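Long-range contacts in TRAP dicarboxylate transporter-DctP subunit (Desulfovibrio salexigens, PDB 4N6D), which probably binds a small organic acid in the periplasm and delivers it to the membrane subunits of a TRAP transporter: residues K137-L142 / A236-M241; I30-A35 / Q87-C92; P103-F108 / Y131-F136; A123-Y128 / L142-S147. All blocks are in the same frame, centred on the assembly; numbering follows the deposited sequence.

Contact 1: K137-L142 / A236-M241; sequences KRFKVL and AIIMNM. With I3C (5-amino-2,4,6-triiodobenzene-1,3-dicarboxylic acid), chain C.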
loop_
_atom_site.group_PDB
_atom_site.type_symbol
_atom_site.label_atom_id
_atom_site.label_comp_id
_atom_site.label_asym_id
_atom_site.label_seq_id
_atom_site.Cartn_x
_atom_site.Cartn_y
_atom_site.Cartn_z
ATOM N N LYS A 137 3.307 12.277 15.817
ATOM C CA LYS A 137 2.913 13.254 16.827
ATOM C C LYS A 137 2.821 14.696 16.328
ATOM O O LYS A 137 2.109 15.513 16.925
ATOM C CB LYS A 137 3.873 13.206 18.022
ATOM C CG LYS A 137 5.230 13.852 17.738
ATOM C CD LYS A 137 6.105 13.914 18.984
ATOM C CE LYS A 137 6.662 15.312 19.211
ATOM N NZ LYS A 137 8.136 15.280 19.490
ATOM N N ARG A 138 3.506 15.009 15.235
ATOM C CA ARG A 138 3.509 16.368 14.695
ATOM C C ARG A 138 2.288 16.672 13.844
ATOM O O ARG A 138 2.073 17.827 13.462
ATOM C CB ARG A 138 4.745 16.581 13.849
ATOM C CG ARG A 138 6.016 16.385 14.633
ATOM C CD ARG A 138 6.753 17.660 14.821
ATOM N NE ARG A 138 8.065 17.395 15.404
ATOM C CZ ARG A 138 8.447 17.747 16.622
ATOM N NH1 ARG A 138 9.676 17.446 17.033
ATOM N NH2 ARG A 138 7.617 18.403 17.425
ATOM N N PHE A 139 1.511 15.639 13.532
ATOM C CA PHE A 139 0.407 15.766 12.577
ATOM C C PHE A 139 -0.915 15.294 13.142
ATOM O O PHE A 139 -0.949 14.526 14.105
ATOM C CB PHE A 139 0.686 14.908 11.343
ATOM C CG PHE A 139 1.990 15.197 10.697
ATOM C CD1 PHE A 139 2.177 16.365 9.980
ATOM C CD2 PHE A 139 3.031 14.303 10.792
ATOM C CE1 PHE A 139 3.400 16.636 9.369
ATOM C CE2 PHE A 139 4.256 14.577 10.205
ATOM C CZ PHE A 139 4.440 15.731 9.497
ATOM N N LYS A 140 -2.006 15.734 12.535
ATOM C CA LYS A 140 -3.258 14.996 12.625
ATOM C C LYS A 140 -3.247 13.936 11.526
ATOM O O LYS A 140 -3.042 14.256 10.355
ATOM C CB LYS A 140 -4.459 15.910 12.434
ATOM C CG LYS A 140 -5.776 15.131 12.267
ATOM C CD LYS A 140 -6.171 14.367 13.526
ATOM C CE LYS A 140 -7.522 13.696 13.325
ATOM N NZ LYS A 140 -8.064 13.124 14.570
ATOM N N VAL A 141 -3.434 12.675 11.900
ATOM C CA VAL A 141 -3.544 11.616 10.917
ATOM C C VAL A 141 -5.004 11.512 10.481
ATOM O O VAL A 141 -5.862 11.115 11.282
ATOM C CB VAL A 141 -3.029 10.280 11.464
ATOM C CG1 VAL A 141 -3.226 9.182 10.443
ATOM C CG2 VAL A 141 -1.544 10.399 11.846
ATOM N N LEU A 142 -5.291 11.913 9.245
ATOM C CA LEU A 142 -6.672 11.993 8.766
ATOM C C LEU A 142 -7.205 10.630 8.350
ATOM O O LEU A 142 -8.395 10.361 8.520
ATOM C CB LEU A 142 -6.791 12.949 7.575
ATOM C CG LEU A 142 -6.550 14.404 7.965
ATOM C CD1 LEU A 142 -6.551 15.240 6.706
ATOM C CD2 LEU A 142 -7.625 14.856 8.906
ATOM N N ALA A 236 -0.114 7.113 4.773
ATOM C CA ALA A 236 -0.816 7.955 5.723
ATOM C C ALA A 236 -1.196 9.272 5.076
ATOM O O ALA A 236 -0.424 9.833 4.293
ATOM C CB ALA A 236 0.055 8.219 6.956
ATOM N N ILE A 237 -2.392 9.746 5.393
ATOM C CA ILE A 237 -2.795 11.111 5.047
ATOM C C ILE A 237 -2.631 11.971 6.293
ATOM O O ILE A 237 -3.253 11.724 7.337
ATOM C CB ILE A 237 -4.232 11.169 4.533
ATOM C CG1 ILE A 237 -4.432 10.212 3.334
ATOM C CG2 ILE A 237 -4.601 12.618 4.188
ATOM C CD1 ILE A 237 -3.445 10.429 2.174
ATOM N N ILE A 238 -1.739 12.953 6.197
ATOM C CA ILE A 238 -1.370 13.779 7.346
ATOM C C ILE A 238 -1.820 15.216 7.145
ATOM O O ILE A 238 -1.842 15.710 6.018
ATOM C CB ILE A 238 0.178 13.746 7.618
ATOM C CG1 ILE A 238 0.993 14.111 6.370
ATOM C CG2 ILE A 238 0.602 12.370 8.153
ATOM C CD1 ILE A 238 2.485 14.423 6.654
ATOM N N MET A 239 -2.160 15.873 8.255
ATOM C CA MET A 239 -2.575 17.262 8.221
ATOM C C MET A 239 -1.723 18.087 9.183
ATOM O O MET A 239 -1.390 17.641 10.286
ATOM C CB MET A 239 -4.054 17.353 8.595
ATOM C CG MET A 239 -4.580 18.777 8.618
ATOM S SD MET A 239 -6.369 18.842 8.797
ATOM C CE MET A 239 -6.697 20.498 8.239
ATOM N N ASN A 240 -1.380 19.290 8.743
ATOM C CA ASN A 240 -0.612 20.235 9.549
ATOM C C ASN A 240 -1.366 20.534 10.843
ATOM O O ASN A 240 -2.586 20.726 10.821
ATOM C CB ASN A 240 -0.419 21.518 8.745
ATOM C CG ASN A 240 0.191 22.615 9.561
ATOM O OD1 ASN A 240 -0.525 23.383 10.196
ATOM N ND2 ASN A 240 1.520 22.718 9.534
ATOM N N MET A 241 -0.665 20.532 11.968
ATOM C CA MET A 241 -1.330 20.693 13.254
ATOM C C MET A 241 -1.974 22.065 13.425
ATOM O O MET A 241 -3.066 22.169 13.995
ATOM C CB MET A 241 -0.368 20.425 14.413
ATOM C CG MET A 241 -1.071 20.348 15.724
ATOM S SD MET A 241 -2.002 18.835 15.848
ATOM C CE MET A 241 -0.646 17.673 15.988
HETATM I I3 I3C C . 8.794 23.788 18.964
HETATM I I2 I3C C . 9.977 20.228 14.190
HETATM I I1 I3C C . 8.957 26.076 13.432
HETATM O O8 I3C C . 9.630 26.603 17.008
HETATM O O9 I3C C . 7.486 26.332 16.584
HETATM C C10 I3C C . 9.619 23.029 12.756
HETATM N N13 I3C C . 9.488 21.084 17.271
HETATM C C1 I3C C . 8.963 24.559 16.051
HETATM C C6 I3C C . 9.079 23.475 16.900
HETATM C C5 I3C C . 9.369 22.213 16.409
HETATM C C4 I3C C . 9.550 22.085 15.053
HETATM C C3 I3C C . 9.426 23.171 14.212
HETATM C C2 I3C C . 9.143 24.415 14.704
HETATM C C7 I3C C . 8.669 25.908 16.579
HETATM O O11 I3C C . 8.649 22.794 11.990
HETATM O O12 I3C C . 10.783 23.163 12.308
HETATM O O HOH W 1 2.134 19.848 11.519
#
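Lys140 and Met239 face each other as an antiparallel hydrogen-bonded pair between strands 139-142 and 236-240, whose short axes approach to 4.6 Å at 140°. Both backbone bonds of this pair form, Lys140 N to Met239 O and Met239 N to Lys140 O, and Leu142 N adds a third by donating to Ile237 O over 2.8 Å. On the face that carries Val141 and Ile238, the CD1 methyl of Ile238 sits 3.7 Å from the centroid of the Phe139 ring, only 13° off the ring normal, a CH-pi contact. Ile238 CG1 lies between the backbone N and the carbonyl carbon (chi1 54°), and CD1 continues from it to the ring. Arg138 CB covers the opposite face of that ring, so the flat phenyl is sandwiched between aliphatic groups. On the side of the sheet that carries Lys140 and Met239, Leu142 CD1 rests 3.8 Å from Met239 CB, while Lys140 carries its ammonium away to Asn256. A water accepts from Met241 N and donates to Arg138 O, bridging the two backbones where direct bonds stop. N13 and iodine I2 of the ligand lie over one face of the Arg138 guanidinium, Arg138 NH2 to I3C N13 3.3 Å. Lys137 CE is on the opposite face. Strand 234-240, antiparallel and inserted between 90-94 and 139-146, completes the 2-1-3-5-4 strand order of type II periplasmic binding protein domains.

Contact 2: I30-A35 / Q87-C92; sequences ISLSYA and QADIGC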
loop_
_atom_site.group_PDB
_atom_site.type_symbol
_atom_site.label_atom_id
_atom_site.label_comp_id
_atom_site.label_asym_id
_atom_site.label_seq_id
_atom_site.Cartn_x
_atom_site.Cartn_y
_atom_site.Cartn_z
ATOM N N ILE A 30 -13.255 27.924 5.234
ATOM C CA ILE A 30 -12.031 27.184 5.524
ATOM C C ILE A 30 -11.574 26.584 4.218
ATOM O O ILE A 30 -12.362 25.930 3.526
ATOM C CB ILE A 30 -12.298 26.040 6.539
ATOM C CG1 ILE A 30 -12.704 26.594 7.909
ATOM C CG2 ILE A 30 -11.068 25.166 6.698
ATOM C CD1 ILE A 30 -13.346 25.545 8.809
ATOM N N SER A 31 -10.314 26.815 3.864
ATOM C CA SER A 31 -9.783 26.369 2.587
ATOM C C SER A 31 -8.555 25.529 2.871
ATOM O O SER A 31 -7.639 25.977 3.564
ATOM C CB SER A 31 -9.403 27.567 1.716
ATOM O OG SER A 31 -8.973 27.159 0.414
ATOM N N LEU A 32 -8.538 24.301 2.369
ATOM C CA LEU A 32 -7.424 23.399 2.641
ATOM C C LEU A 32 -6.774 22.916 1.347
ATOM O O LEU A 32 -7.470 22.456 0.438
ATOM C CB LEU A 32 -7.923 22.190 3.407
ATOM C CG LEU A 32 -8.598 22.489 4.744
ATOM C CD1 LEU A 32 -9.285 21.258 5.287
ATOM C CD2 LEU A 32 -7.572 23.062 5.717
ATOM N N SER A 33 -5.450 22.950 1.284
ATOM C CA SER A 33 -4.721 22.366 0.171
ATOM C C SER A 33 -4.311 20.932 0.511
ATOM O O SER A 33 -3.954 20.647 1.645
ATOM C CB SER A 33 -3.468 23.189 -0.150
ATOM O OG SER A 33 -2.675 23.299 1.024
ATOM N N TYR A 34 -4.370 20.040 -0.479
ATOM C CA TYR A 34 -4.103 18.627 -0.279
ATOM C C TYR A 34 -3.082 18.204 -1.339
ATOM O O TYR A 34 -3.386 18.111 -2.541
ATOM C CB TYR A 34 -5.450 17.884 -0.355
ATOM C CG TYR A 34 -5.494 16.429 0.045
ATOM C CD1 TYR A 34 -6.617 15.925 0.668
ATOM C CD2 TYR A 34 -4.465 15.546 -0.252
ATOM C CE1 TYR A 34 -6.720 14.576 1.000
ATOM C CE2 TYR A 34 -4.558 14.200 0.092
ATOM C CZ TYR A 34 -5.697 13.726 0.708
ATOM O OH TYR A 34 -5.845 12.399 1.047
ATOM N N ALA A 35 -1.841 18.015 -0.887
ATOM C CA ALA A 35 -0.737 17.616 -1.752
ATOM C C ALA A 35 -0.718 16.102 -1.904
ATOM O O ALA A 35 -0.986 15.382 -0.957
ATOM C CB ALA A 35 0.587 18.103 -1.176
ATOM N N GLN A 87 3.191 24.454 4.065
ATOM C CA GLN A 87 3.183 24.702 2.632
ATOM C C GLN A 87 1.975 24.061 1.980
ATOM O O GLN A 87 1.456 24.566 0.969
ATOM C CB GLN A 87 4.424 24.135 1.977
ATOM C CG GLN A 87 5.643 24.956 2.151
ATOM C CD GLN A 87 6.793 24.338 1.408
ATOM O OE1 GLN A 87 6.738 24.184 0.186
ATOM N NE2 GLN A 87 7.823 23.938 2.140
ATOM N N ALA A 88 1.553 22.923 2.541
ATOM C CA ALA A 88 0.264 22.336 2.233
ATOM C C ALA A 88 -0.400 22.026 3.553
ATOM O O ALA A 88 0.283 21.767 4.540
ATOM C CB ALA A 88 0.394 21.059 1.421
ATOM N N ASP A 89 -1.729 22.058 3.583
ATOM C CA ASP A 89 -2.445 21.683 4.793
ATOM C C ASP A 89 -2.443 20.180 5.023
ATOM O O ASP A 89 -2.402 19.724 6.165
ATOM C CB ASP A 89 -3.888 22.201 4.778
ATOM C CG ASP A 89 -3.949 23.733 4.709
ATOM O OD1 ASP A 89 -3.573 24.388 5.711
ATOM O OD2 ASP A 89 -4.355 24.268 3.651
ATOM N N ILE A 90 -2.483 19.429 3.934
ATOM C CA ILE A 90 -2.643 17.983 3.964
ATOM C C ILE A 90 -1.739 17.377 2.930
ATOM O O ILE A 90 -1.474 17.984 1.888
ATOM C CB ILE A 90 -4.111 17.587 3.619
ATOM C CG1 ILE A 90 -5.084 18.208 4.612
ATOM C CG2 ILE A 90 -4.263 16.055 3.562
ATOM C CD1 ILE A 90 -6.553 18.086 4.140
ATOM N N GLY A 91 -1.219 16.198 3.219
ATOM C CA GLY A 91 -0.373 15.495 2.269
ATOM C C GLY A 91 -0.459 13.988 2.430
ATOM O O GLY A 91 -0.900 13.489 3.471
ATOM N N CYS A 92 -0.039 13.289 1.377
ATOM C CA CYS A 92 -0.037 11.819 1.292
ATOM C C CYS A 92 1.379 11.273 1.367
ATOM O O CYS A 92 2.257 11.629 0.550
ATOM C CB CYS A 92 -0.665 11.386 -0.017
ATOM S SG CYS A 92 -0.764 9.569 -0.201
HETATM O O HOH W 2 -4.664 26.722 2.868
#
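Ser33 and Asp89 exchange two hydrogen bonds that join backbone to side chain in both directions. Ser33 N donates to Asp89 OD2 over 2.9 Å at a nearly straight 167°, using the anti lone pair of that oxygen, and Asp89 N returns a bond of 3.0 Å to Ser33 OG. The hydroxyl reaches Asp89 N because OG stands between the backbone N and the carbonyl carbon (chi1 56°). A water donates to both Asp89 OD2 and Ser31 O, while Asp89 OD1 is held by Ser243. From here the parallel pairing of strands 30-35 and 90-92 takes over: Ile90 N donates to Ser33 O, and Ala35 N to Ile90 O over 2.8 Å. The last link, Cys92 N to Ala35 O, is weak. Packing follows on the face shared by Tyr34 and Ile90, where the CG2 methyl on the beta-branch of Ile90 lies over the centre of the Tyr34 ring, 3.6 Å from its centroid and 5° off the normal. The phenol OH bonds to Gln47, and Trp51 meets the same ring. On the face opposite Tyr34 and Ile90, Ala35 CB and Ala88 CB touch at 3.9 Å; small side chains suit this close approach. The Leu32 and Asp89 side chains cross at about a right angle, with Leu32 CD2 against Asp89 CG. Ser33 on the strand and Asp89 in the loop just before strand 90-92 thus carry on the pairing by side-chain-to-backbone bonds, which probably stabilise Asp89 as a carboxylate.

Contact 3: P103-F108 / Y131-F136; sequences PLSSVF and YQPKEF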
loop_
_atom_site.group_PDB
_atom_site.type_symbol
_atom_site.label_atom_id
_atom_site.label_comp_id
_atom_site.label_asym_id
_atom_site.label_seq_id
_atom_site.Cartn_x
_atom_site.Cartn_y
_atom_site.Cartn_z
ATOM N N PRO A 103 8.807 3.763 12.688
ATOM C CA PRO A 103 9.203 2.449 13.215
ATOM C C PRO A 103 8.042 1.547 13.563
ATOM O O PRO A 103 8.216 0.322 13.511
ATOM C CB PRO A 103 9.984 2.794 14.477
ATOM C CG PRO A 103 9.656 4.217 14.784
ATOM C CD PRO A 103 9.421 4.860 13.456
ATOM N N LEU A 104 6.897 2.105 13.945
ATOM C CA LEU A 104 5.749 1.229 14.249
ATOM C C LEU A 104 4.979 0.886 12.995
ATOM O O LEU A 104 4.821 -0.297 12.672
ATOM C CB LEU A 104 4.800 1.847 15.276
ATOM C CG LEU A 104 3.759 0.822 15.756
ATOM C CD1 LEU A 104 3.617 0.893 17.263
ATOM C CD2 LEU A 104 2.470 1.111 15.065
ATOM N N SER A 105 4.489 1.908 12.281
ATOM C CA SER A 105 3.579 1.673 11.161
ATOM C C SER A 105 4.234 0.960 9.996
ATOM O O SER A 105 3.544 0.321 9.201
ATOM C CB SER A 105 2.938 2.975 10.675
ATOM O OG SER A 105 2.219 3.614 11.739
ATOM N N SER A 106 5.556 1.074 9.883
ATOM C CA SER A 106 6.313 0.354 8.854
ATOM C C SER A 106 6.159 -1.179 8.933
ATOM O O SER A 106 6.566 -1.899 8.026
ATOM C CB SER A 106 7.787 0.734 8.917
ATOM O OG SER A 106 8.365 0.397 10.161
ATOM N N VAL A 107 5.586 -1.674 10.028
ATOM C CA VAL A 107 5.342 -3.112 10.138
ATOM C C VAL A 107 4.523 -3.551 8.939
ATOM O O VAL A 107 4.670 -4.693 8.428
ATOM C CB VAL A 107 4.635 -3.474 11.467
ATOM C CG1 VAL A 107 3.217 -2.942 11.499
ATOM C CG2 VAL A 107 4.659 -4.980 11.695
ATOM N N PHE A 108 3.679 -2.648 8.433
ATOM C CA PHE A 108 2.803 -3.005 7.313
ATOM C C PHE A 108 3.503 -3.088 5.962
ATOM O O PHE A 108 2.853 -3.393 4.952
ATOM C CB PHE A 108 1.582 -2.091 7.215
ATOM C CG PHE A 108 0.431 -2.585 8.012
ATOM C CD1 PHE A 108 -0.474 -3.456 7.444
ATOM C CD2 PHE A 108 0.292 -2.251 9.343
ATOM C CE1 PHE A 108 -1.528 -3.960 8.172
ATOM C CE2 PHE A 108 -0.794 -2.769 10.081
ATOM C CZ PHE A 108 -1.671 -3.636 9.478
ATOM N N TYR A 131 -2.314 2.232 18.804
ATOM C CA TYR A 131 -0.986 2.527 19.303
ATOM C C TYR A 131 -0.655 4.004 19.379
ATOM O O TYR A 131 0.215 4.377 20.170
ATOM C CB TYR A 131 0.085 1.807 18.459
ATOM C CG TYR A 131 0.292 0.365 18.869
ATOM C CD1 TYR A 131 -0.537 -0.647 18.381
ATOM C CD2 TYR A 131 1.278 0.007 19.768
ATOM C CE1 TYR A 131 -0.364 -1.987 18.779
ATOM C CE2 TYR A 131 1.467 -1.314 20.153
ATOM C CZ TYR A 131 0.640 -2.307 19.657
ATOM O OH TYR A 131 0.812 -3.613 20.072
ATOM N N GLN A 132 -1.341 4.827 18.588
ATOM C CA GLN A 132 -1.070 6.272 18.544
ATOM C C GLN A 132 0.434 6.537 18.548
ATOM O O GLN A 132 0.945 7.246 19.400
ATOM C CB GLN A 132 -1.727 6.960 19.739
ATOM C CG GLN A 132 -3.241 6.841 19.759
ATOM C CD GLN A 132 -3.895 7.647 18.666
ATOM O OE1 GLN A 132 -4.534 7.103 17.768
ATOM N NE2 GLN A 132 -3.731 8.952 18.728
ATOM N N PRO A 133 1.162 5.964 17.575
ATOM C CA PRO A 133 2.618 6.051 17.690
ATOM C C PRO A 133 3.159 7.475 17.532
ATOM O O PRO A 133 2.646 8.310 16.765
ATOM C CB PRO A 133 3.110 5.148 16.564
ATOM C CG PRO A 133 2.026 5.137 15.600
ATOM C CD PRO A 133 0.753 5.196 16.391
ATOM N N LYS A 134 4.207 7.749 18.280
ATOM C CA LYS A 134 4.749 9.095 18.322
ATOM C C LYS A 134 5.365 9.533 17.001
ATOM O O LYS A 134 5.629 10.737 16.802
ATOM C CB LYS A 134 5.762 9.216 19.450
ATOM C CG LYS A 134 6.822 8.158 19.450
ATOM C CD LYS A 134 7.623 8.210 20.748
ATOM C CE LYS A 134 8.927 8.940 20.545
ATOM N NZ LYS A 134 9.845 8.192 19.648
ATOM N N GLU A 135 5.597 8.585 16.092
ATOM C CA GLU A 135 6.083 8.944 14.762
ATOM C C GLU A 135 5.149 9.923 14.053
ATOM O O GLU A 135 5.568 10.661 13.127
ATOM C CB GLU A 135 6.299 7.701 13.891
ATOM C CG GLU A 135 5.064 6.880 13.636
ATOM C CD GLU A 135 5.357 5.385 13.494
ATOM O OE1 GLU A 135 6.262 4.886 14.194
ATOM O OE2 GLU A 135 4.679 4.732 12.681
ATOM N N PHE A 136 3.891 9.957 14.475
ATOM C CA PHE A 136 2.920 10.879 13.867
ATOM C C PHE A 136 2.558 12.062 14.748
ATOM O O PHE A 136 1.620 12.790 14.449
ATOM C CB PHE A 136 1.638 10.142 13.465
ATOM C CG PHE A 136 1.806 9.233 12.286
ATOM C CD1 PHE A 136 2.041 9.757 11.035
ATOM C CD2 PHE A 136 1.720 7.857 12.429
ATOM C CE1 PHE A 136 2.189 8.921 9.935
ATOM C CE2 PHE A 136 1.880 7.014 11.313
ATOM C CZ PHE A 136 2.114 7.559 10.093
#
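Glu135 reaches the backbone of Leu104 and Ser105 through a bent chain: CG stands between its backbone N and carbonyl carbon (chi1 61°), and chi2 of -148° then places CD. The carboxylate spreads over two successive amides, with Leu104 N donating to OE1 and Ser105 N to OE2, each bond 2.9 Å long and each using the syn lone pair of its oxygen. Ser105 OG lies anti to its own carbonyl carbon (chi1 -58°), from where it donates a third bond to Glu135 OE2, nearly in line with the C-O bond. The same hydroxyl meets Phe136 at the ring edge, 3.4 Å from CE2. Pro103, with no amide hydrogen to offer, packs its CD against Glu135 OE1 at 3.2 Å. On the apolar flank, Leu104 CD1 approaches Tyr131 CD2 to 3.5 Å, the two side chains crossing at about a right angle, and Leu104 CB leans on Pro133 CB. Tyr131 sends its hydroxyl to Asp328 of helix 322-337. The carboxylate thus takes up the amides of Leu104 and Ser105, where the loop turns into 3-10 segment 105-108; these N-H groups and the Ser105 hydroxyl probably stabilise its negative charge, without a basic partner in either segment.

Contact 4: A123-Y128 / L142-S147; sequences ALWDLY and LTMFAS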
loop_
_atom_site.group_PDB
_atom_site.type_symbol
_atom_site.label_atom_id
_atom_site.label_comp_id
_atom_site.label_asym_id
_atom_site.label_seq_id
_atom_site.Cartn_x
_atom_site.Cartn_y
_atom_site.Cartn_z
ATOM N N ALA A 123 -6.828 -2.885 8.765
ATOM C CA ALA A 123 -5.928 -3.317 9.834
ATOM C C ALA A 123 -4.927 -2.218 10.173
ATOM O O ALA A 123 -4.638 -1.971 11.345
ATOM C CB ALA A 123 -5.197 -4.618 9.479
ATOM N N LEU A 124 -4.406 -1.539 9.151
ATOM C CA LEU A 124 -3.461 -0.441 9.373
ATOM C C LEU A 124 -4.079 0.692 10.202
ATOM O O LEU A 124 -3.450 1.196 11.158
ATOM C CB LEU A 124 -2.949 0.078 8.029
ATOM C CG LEU A 124 -2.014 1.288 8.019
ATOM C CD1 LEU A 124 -0.701 1.054 8.749
ATOM C CD2 LEU A 124 -1.805 1.642 6.588
ATOM N N TRP A 125 -5.287 1.095 9.834
ATOM C CA TRP A 125 -5.991 2.162 10.558
ATOM C C TRP A 125 -6.234 1.741 12.010
ATOM O O TRP A 125 -6.021 2.531 12.946
ATOM C CB TRP A 125 -7.318 2.492 9.858
ATOM C CG TRP A 125 -8.096 3.490 10.622
ATOM C CD1 TRP A 125 -9.215 3.255 11.372
ATOM C CD2 TRP A 125 -7.787 4.875 10.783
ATOM N NE1 TRP A 125 -9.628 4.416 11.981
ATOM C CE2 TRP A 125 -8.779 5.430 11.620
ATOM C CE3 TRP A 125 -6.773 5.705 10.291
ATOM C CZ2 TRP A 125 -8.779 6.772 11.985
ATOM C CZ3 TRP A 125 -6.787 7.049 10.641
ATOM C CH2 TRP A 125 -7.782 7.568 11.472
ATOM N N ASP A 126 -6.688 0.501 12.210
ATOM C CA ASP A 126 -6.905 0.010 13.561
ATOM C C ASP A 126 -5.610 -0.028 14.381
ATOM O O ASP A 126 -5.614 0.292 15.581
ATOM C CB ASP A 126 -7.526 -1.394 13.583
ATOM C CG ASP A 126 -9.007 -1.403 13.285
ATOM O OD1 ASP A 126 -9.630 -0.322 13.203
ATOM O OD2 ASP A 126 -9.561 -2.527 13.205
ATOM N N LEU A 127 -4.509 -0.442 13.758
ATOM C CA LEU A 127 -3.257 -0.512 14.477
ATOM C C LEU A 127 -2.830 0.889 14.895
ATOM O O LEU A 127 -2.397 1.095 16.032
ATOM C CB LEU A 127 -2.161 -1.199 13.649
ATOM C CG LEU A 127 -0.882 -1.433 14.443
ATOM C CD1 LEU A 127 -1.019 -2.666 15.359
ATOM C CD2 LEU A 127 0.346 -1.563 13.529
ATOM N N TYR A 128 -2.943 1.841 13.972
ATOM C CA TYR A 128 -2.613 3.226 14.270
ATOM C C TYR A 128 -3.475 3.745 15.413
ATOM O O TYR A 128 -2.969 4.366 16.346
ATOM C CB TYR A 128 -2.765 4.129 13.030
ATOM C CG TYR A 128 -2.851 5.575 13.452
ATOM C CD1 TYR A 128 -1.713 6.258 13.853
ATOM C CD2 TYR A 128 -4.080 6.207 13.552
ATOM C CE1 TYR A 128 -1.797 7.548 14.294
ATOM C CE2 TYR A 128 -4.164 7.501 13.995
ATOM C CZ TYR A 128 -3.029 8.155 14.359
ATOM O OH TYR A 128 -3.120 9.455 14.803
ATOM N N LEU A 142 -5.291 11.913 9.245
ATOM C CA LEU A 142 -6.672 11.993 8.766
ATOM C C LEU A 142 -7.205 10.630 8.350
ATOM O O LEU A 142 -8.395 10.361 8.520
ATOM C CB LEU A 142 -6.791 12.949 7.575
ATOM C CG LEU A 142 -6.550 14.404 7.965
ATOM C CD1 LEU A 142 -6.551 15.240 6.706
ATOM C CD2 LEU A 142 -7.625 14.856 8.906
ATOM N N THR A 143 -6.357 9.823 7.725
ATOM C CA THR A 143 -6.710 8.437 7.380
ATOM C C THR A 143 -5.422 7.694 7.036
ATOM O O THR A 143 -4.347 8.292 6.959
ATOM C CB THR A 143 -7.755 8.311 6.224
ATOM O OG1 THR A 143 -8.261 6.967 6.190
ATOM C CG2 THR A 143 -7.143 8.653 4.890
ATOM N N MET A 144 -5.528 6.383 6.883
ATOM C CA MET A 144 -4.423 5.570 6.393
ATOM C C MET A 144 -5.016 4.519 5.494
ATOM O O MET A 144 -6.203 4.204 5.586
ATOM C CB MET A 144 -3.668 4.897 7.526
ATOM C CG MET A 144 -3.067 5.909 8.496
ATOM S SD MET A 144 -2.209 5.080 9.815
ATOM C CE MET A 144 -0.627 4.826 9.025
ATOM N N PHE A 145 -4.188 3.979 4.608
ATOM C CA PHE A 145 -4.619 2.893 3.742
ATOM C C PHE A 145 -3.407 2.201 3.139
ATOM O O PHE A 145 -2.288 2.638 3.325
ATOM C CB PHE A 145 -5.554 3.398 2.643
ATOM C CG PHE A 145 -5.016 4.561 1.881
ATOM C CD1 PHE A 145 -4.097 4.380 0.872
ATOM C CD2 PHE A 145 -5.449 5.843 2.165
ATOM C CE1 PHE A 145 -3.587 5.478 0.167
ATOM C CE2 PHE A 145 -4.950 6.941 1.458
ATOM C CZ PHE A 145 -4.017 6.757 0.475
ATOM N N ALA A 146 -3.650 1.111 2.441
ATOM C CA ALA A 146 -2.580 0.304 1.869
ATOM C C ALA A 146 -2.897 -0.052 0.437
ATOM O O ALA A 146 -4.063 -0.157 0.041
ATOM C CB ALA A 146 -2.379 -0.980 2.660
ATOM N N SER A 147 -1.841 -0.282 -0.342
ATOM C CA SER A 147 -1.986 -0.807 -1.685
ATOM C C SER A 147 -2.562 -2.227 -1.653
ATOM O O SER A 147 -2.717 -2.820 -0.588
ATOM C CB SER A 147 -0.618 -0.839 -2.342
ATOM O OG SER A 147 0.176 -1.874 -1.774
#
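Met144 lies across the side chains of Leu124 and Tyr128, meeting each at about a right angle, and so presents different atoms to three residues of the helix. Its CG is anti to the carbonyl carbon and the chain bends at chi3 (85°), placing CE 3.8 Å from Leu124 CD1. At the bend, SD touches Tyr128 CB at 3.4 Å and stands 4.5 Å from the centroid of the Tyr128 ring, an oblique Met-aromatic contact 43° off the normal. Nearer the backbone, Met144 CG meets Trp125 CE3. A flexible, unbranched methionine suits this place, since one chain can follow a leucine, an indole and a phenol. Leu124 uses its branches separately: CD1 meets the methionine methyl, whereas CD2 comes to 3.4 Å from Phe145 O. The six-membered part of the Trp125 indole meets the strand backbone obliquely, CZ3 3.5 Å from Thr143 CA. No hydrogen bond joins the two segments; they are held by van der Waals packing, part of it against the strand backbone. Helix 123-128 runs at 135° to strand 142-146, with a closest axis approach of 7.2 Å. Ser121 and Ser117 bond to the backbone of Ala146. Outward, Trp125 packs on helix 249-285, while Leu127 turns to helix 322-337. The helix lies on the Met144 side of strand 139-146, an outermost strand of the five-stranded sheet; on the other side the Phe145 ring meets that of Phe235.

Contacts 1 and 2 are steps across one five-stranded sheet, their centres 11 Å apart, linked where Ile238 N approaches Gly91 O at 2.9 Å in a probable hydrogen bond. Contact 4 continues from contact 1 along strand 139-146: they share Leu142, and Ile237 N lies 2.9 Å from Thr143 O. Contact 3 joins the loop that precedes helix 117-131 to the one that follows it, and Phe136 CG lies 3.6 Å from Val141 CG2 of contact 1; its centre is 10 Å from that of contact 4. Of the four, contact 1 holds a residue of the triiodinated ligand's pocket, Arg138, beside Arg81 and Met84; Glu135 of contact 3 is about 13 Å, side chain to ligand, from a bound copy.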